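Local coordinates for protein yahD a copper inducible hydrolase (Lactococcus lactis subsp. lactis, PDB 3OG9) that is a copper-inducible alpha/beta-hydrolase-fold protein, probably a serine hydrolase, that binds D-malate in its pocket, at residues Ala116-Lys124 against Glu139-Lys150. Numbering follows the deposited sequence.
Sequences ALNMFLRGK and EDFEQTVQLDDK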
loop_
_atom_site.group_PDB
_atom_site.type_symbol
_atom_site.label_atom_id
_atom_site.label_comp_id
_atom_site.label_asym_id
_atom_site.label_seq_id
_atom_site.Cartn_x
_atom_site.Cartn_y
_atom_site.Cartn_z
ATOM N N ALA A 116 -2.099 2.326 2.143
ATOM C CA ALA A 116 -1.624 3.129 0.973
ATOM C C ALA A 116 -2.798 3.529 0.061
ATOM O O ALA A 116 -2.935 4.697 -0.378
ATOM C CB ALA A 116 -0.580 2.348 0.176
ATOM N N LEU A 117 -3.628 2.537 -0.221
ATOM C CA LEU A 117 -4.792 2.711 -1.077
ATOM C C LEU A 117 -5.811 3.655 -0.458
ATOM O O LEU A 117 -6.390 4.508 -1.133
ATOM C CB LEU A 117 -5.428 1.364 -1.335
ATOM C CG LEU A 117 -4.687 0.488 -2.323
ATOM C CD1 LEU A 117 -5.296 -0.923 -2.234
ATOM C CD2 LEU A 117 -4.770 1.066 -3.744
ATOM N N ASN A 118 -5.997 3.529 0.848
ATOM C CA ASN A 118 -6.892 4.444 1.547
ATOM C C ASN A 118 -6.380 5.900 1.580
ATOM O O ASN A 118 -7.147 6.826 1.307
ATOM C CB ASN A 118 -7.186 3.909 2.954
ATOM C CG ASN A 118 -8.251 4.729 3.675
ATOM O OD1 ASN A 118 -7.932 5.664 4.403
ATOM N ND2 ASN A 118 -9.518 4.378 3.466
ATOM N N MET A 119 -5.094 6.095 1.893
ATOM C CA MET A 119 -4.465 7.423 1.854
ATOM C C MET A 119 -4.589 8.098 0.482
ATOM O O MET A 119 -4.842 9.303 0.397
ATOM C CB MET A 119 -2.994 7.318 2.229
ATOM C CG MET A 119 -2.820 7.119 3.745
ATOM S SD MET A 119 -1.105 7.071 4.296
ATOM C CE MET A 119 -0.399 5.861 3.202
ATOM N N PHE A 120 -4.416 7.301 -0.562
ATOM C CA PHE A 120 -4.444 7.765 -1.960
ATOM C C PHE A 120 -5.860 8.248 -2.264
ATOM O O PHE A 120 -6.067 9.379 -2.773
ATOM C CB PHE A 120 -4.117 6.566 -2.843
ATOM C CG PHE A 120 -3.751 6.908 -4.261
ATOM C CD1 PHE A 120 -2.834 7.917 -4.536
ATOM C CD2 PHE A 120 -4.278 6.171 -5.309
ATOM C CE1 PHE A 120 -2.447 8.216 -5.862
ATOM C CE2 PHE A 120 -3.900 6.449 -6.634
ATOM C CZ PHE A 120 -2.971 7.479 -6.899
ATOM N N LEU A 121 -6.830 7.397 -1.938
ATOM C CA LEU A 121 -8.244 7.673 -2.218
ATOM C C LEU A 121 -8.816 8.817 -1.362
ATOM O O LEU A 121 -9.747 9.512 -1.788
ATOM C CB LEU A 121 -9.074 6.395 -2.041
ATOM C CG LEU A 121 -8.955 5.406 -3.198
ATOM C CD1 LEU A 121 -9.472 4.042 -2.817
ATOM C CD2 LEU A 121 -9.706 5.923 -4.417
ATOM N N ARG A 122 -8.267 8.995 -0.162
ATOM C CA ARG A 122 -8.657 10.085 0.712
ATOM C C ARG A 122 -7.924 11.367 0.360
ATOM O O ARG A 122 -8.206 12.403 0.974
ATOM C CB ARG A 122 -8.342 9.728 2.176
ATOM C CG ARG A 122 -9.324 8.746 2.840
ATOM C CD ARG A 122 -10.588 9.472 3.233
ATOM N NE ARG A 122 -11.546 8.686 4.001
ATOM C CZ ARG A 122 -12.679 9.191 4.470
ATOM N NH1 ARG A 122 -12.976 10.462 4.235
ATOM N NH2 ARG A 122 -13.521 8.446 5.167
ATOM N N GLY A 123 -6.945 11.293 -0.554
ATOM C CA GLY A 123 -6.118 12.461 -0.931
ATOM C C GLY A 123 -5.156 12.956 0.148
ATOM O O GLY A 123 -4.799 14.136 0.180
ATOM N N LYS A 124 -4.722 12.058 1.029
ATOM C CA LYS A 124 -3.783 12.431 2.085
ATOM C C LYS A 124 -2.327 12.417 1.598
ATOM O O LYS A 124 -1.488 13.164 2.129
ATOM C CB LYS A 124 -3.947 11.547 3.320
ATOM C CG LYS A 124 -5.299 11.609 4.038
ATOM C CD LYS A 124 -5.171 10.866 5.397
ATOM C CE LYS A 124 -6.463 10.920 6.186
ATOM N NZ LYS A 124 -6.338 10.518 7.646
ATOM N N GLU A 139 -13.095 1.125 3.790
ATOM C CA GLU A 139 -14.283 1.892 4.104
ATOM C C GLU A 139 -14.931 2.432 2.820
ATOM O O GLU A 139 -14.262 2.617 1.788
ATOM C CB GLU A 139 -13.938 3.046 5.075
ATOM C CG GLU A 139 -12.710 3.837 4.630
ATOM C CD GLU A 139 -12.589 5.214 5.282
ATOM O OE1 GLU A 139 -13.549 5.614 6.024
ATOM O OE2 GLU A 139 -11.542 5.890 5.023
ATOM N N ASP A 140 -16.233 2.683 2.882
ATOM C CA ASP A 140 -16.930 3.344 1.781
ATOM C C ASP A 140 -17.119 4.808 2.190
ATOM O O ASP A 140 -17.534 5.088 3.324
ATOM C CB ASP A 140 -18.272 2.657 1.533
ATOM C CG ASP A 140 -18.929 3.087 0.216
ATOM O OD1 ASP A 140 -18.266 3.745 -0.623
ATOM O OD2 ASP A 140 -20.117 2.756 0.016
ATOM N N PHE A 141 -16.783 5.737 1.294
ATOM C CA PHE A 141 -16.907 7.177 1.557
ATOM C C PHE A 141 -17.013 7.959 0.250
ATOM O O PHE A 141 -16.877 7.382 -0.814
ATOM C CB PHE A 141 -15.731 7.703 2.399
ATOM C CG PHE A 141 -14.367 7.438 1.788
ATOM C CD1 PHE A 141 -13.681 8.456 1.117
ATOM C CD2 PHE A 141 -13.763 6.176 1.901
ATOM C CE1 PHE A 141 -12.422 8.222 0.549
ATOM C CE2 PHE A 141 -12.497 5.934 1.338
ATOM C CZ PHE A 141 -11.835 6.950 0.659
ATOM N N GLU A 142 -17.270 9.265 0.350
ATOM C CA GLU A 142 -17.267 10.164 -0.814
ATOM C C GLU A 142 -15.842 10.628 -1.119
ATOM O O GLU A 142 -15.261 11.434 -0.367
ATOM C CB GLU A 142 -18.194 11.370 -0.586
ATOM C CG GLU A 142 -18.422 12.223 -1.845
ATOM C CD GLU A 142 -19.084 13.563 -1.544
ATOM O OE1 GLU A 142 -20.098 13.559 -0.819
ATOM O OE2 GLU A 142 -18.596 14.618 -2.031
ATOM N N GLN A 143 -15.276 10.086 -2.197
ATOM C CA GLN A 143 -13.938 10.471 -2.670
ATOM C C GLN A 143 -14.055 11.788 -3.413
ATOM O O GLN A 143 -14.755 11.864 -4.408
ATOM C CB GLN A 143 -13.364 9.444 -3.657
ATOM C CG GLN A 143 -12.783 8.165 -3.063
ATOM C CD GLN A 143 -13.823 7.070 -2.905
ATOM O OE1 GLN A 143 -14.821 7.041 -3.629
ATOM N NE2 GLN A 143 -13.594 6.163 -1.966
ATOM N N THR A 144 -13.367 12.817 -2.923
ATOM C CA THR A 144 -13.257 14.087 -3.643
ATOM C C THR A 144 -11.853 14.194 -4.219
ATOM O O THR A 144 -11.268 15.296 -4.243
ATOM C CB THR A 144 -13.474 15.320 -2.724
ATOM O OG1 THR A 144 -12.402 15.407 -1.769
ATOM C CG2 THR A 144 -14.847 15.259 -1.997
ATOM N N VAL A 145 -11.278 13.049 -4.595
ATOM C CA VAL A 145 -10.009 13.048 -5.309
ATOM C C VAL A 145 -10.240 12.803 -6.774
ATOM O O VAL A 145 -11.113 12.049 -7.173
ATOM C CB VAL A 145 -8.968 12.006 -4.799
ATOM C CG1 VAL A 145 -8.315 12.483 -3.529
ATOM C CG2 VAL A 145 -9.583 10.616 -4.651
ATOM N N GLN A 146 -9.442 13.472 -7.572
ATOM C CA GLN A 146 -9.385 13.192 -8.982
ATOM C C GLN A 146 -8.001 12.613 -9.193
ATOM O O GLN A 146 -6.988 13.215 -8.808
ATOM C CB GLN A 146 -9.621 14.481 -9.771
ATOM C CG GLN A 146 -11.058 14.622 -10.329
ATOM C CD GLN A 146 -12.125 13.924 -9.486
ATOM O OE1 GLN A 146 -12.626 12.842 -9.847
ATOM N NE2 GLN A 146 -12.473 14.536 -8.350
ATOM N N LEU A 147 -7.974 11.419 -9.754
ATOM C CA LEU A 147 -6.729 10.678 -9.953
ATOM C C LEU A 147 -6.626 10.230 -11.415
ATOM O O LEU A 147 -6.129 9.142 -11.707
ATOM C CB LEU A 147 -6.715 9.469 -9.017
ATOM C CG LEU A 147 -6.751 9.771 -7.518
ATOM C CD1 LEU A 147 -6.972 8.474 -6.763
ATOM C CD2 LEU A 147 -5.484 10.445 -7.080
ATOM N N ASP A 148 -7.054 11.100 -12.324
ATOM C CA ASP A 148 -7.314 10.691 -13.717
ATOM C C ASP A 148 -6.061 10.239 -14.465
ATOM O O ASP A 148 -6.161 9.458 -15.402
ATOM C CB ASP A 148 -7.991 11.833 -14.486
ATOM C CG ASP A 148 -9.148 11.370 -15.376
ATOM O OD1 ASP A 148 -9.784 12.281 -15.947
ATOM O OD2 ASP A 148 -9.451 10.143 -15.530
ATOM N N ASP A 149 -4.884 10.703 -14.041
ATOM C CA ASP A 149 -3.634 10.399 -14.762
ATOM C C ASP A 149 -2.837 9.229 -14.134
ATOM O O ASP A 149 -1.782 8.863 -14.639
ATOM C CB ASP A 149 -2.747 11.653 -14.797
ATOM C CG ASP A 149 -2.421 12.208 -13.389
ATOM O OD1 ASP A 149 -3.223 12.049 -12.415
ATOM O OD2 ASP A 149 -1.357 12.857 -13.266
ATOM N N LYS A 150 -3.334 8.682 -13.020
ATOM C CA LYS A 150 -2.553 7.781 -12.178
ATOM C C LYS A 150 -2.629 6.323 -12.629
ATOM O O LYS A 150 -3.642 5.888 -13.203
ATOM C CB LYS A 150 -3.023 7.892 -10.710
ATOM C CG LYS A 150 -2.983 9.321 -10.154
ATOM C CD LYS A 150 -1.587 9.843 -10.038
ATOM C CE LYS A 150 -1.586 11.089 -9.143
ATOM N NZ LYS A 150 -0.191 11.464 -8.963
HETATM O O HOH W 1 -9.260 7.010 6.597
HETATM O O HOH W 2 -11.300 12.024 -1.200
#
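R122 grips the carboxylate of E139 side-on, with NE 3.0 Å from OE2 and NH2 3.0 Å from OE1. Both oxygens lie in the guanidinium plane, yet they are met from above the carboxylate plane. N118 adds a nearly straight bond (171°) from ND2 to the anti lone pair of OE2. A water also joins OE2 to N118 OD1, which helps fix the amide. Replacing E139 with an alanine would probably leave the R122 guanidinium without its counter-charge and N118 ND2 without its acceptor. The same guanidinium lies flat on the F141 ring, planes 2° apart and centres 3.8 Å apart, a cation-pi stack. A bend at chi2 (-78°) turns the R122 chain back over this ring and brings CD into a CH-pi contact with it. Q143 NE2 sits over the opposite face of F141.

In this alpha/beta hydrolase fold, helix 111-121 follows what is probably the nucleophile elbow. Its C-terminal end packs here on the loop leading from strand 129-133 to strand 151-156. The helix closes in a Schellman motif at G123, beside V145. A second water links L121 O to T144 N. L121 CB touches F141 CZ at 3.9 Å. Further along, L147 CD1 lies over one face of F120, and K150 CG meets F120 CZ at 3.7 Å. K150 NZ itself bonds to F127 O.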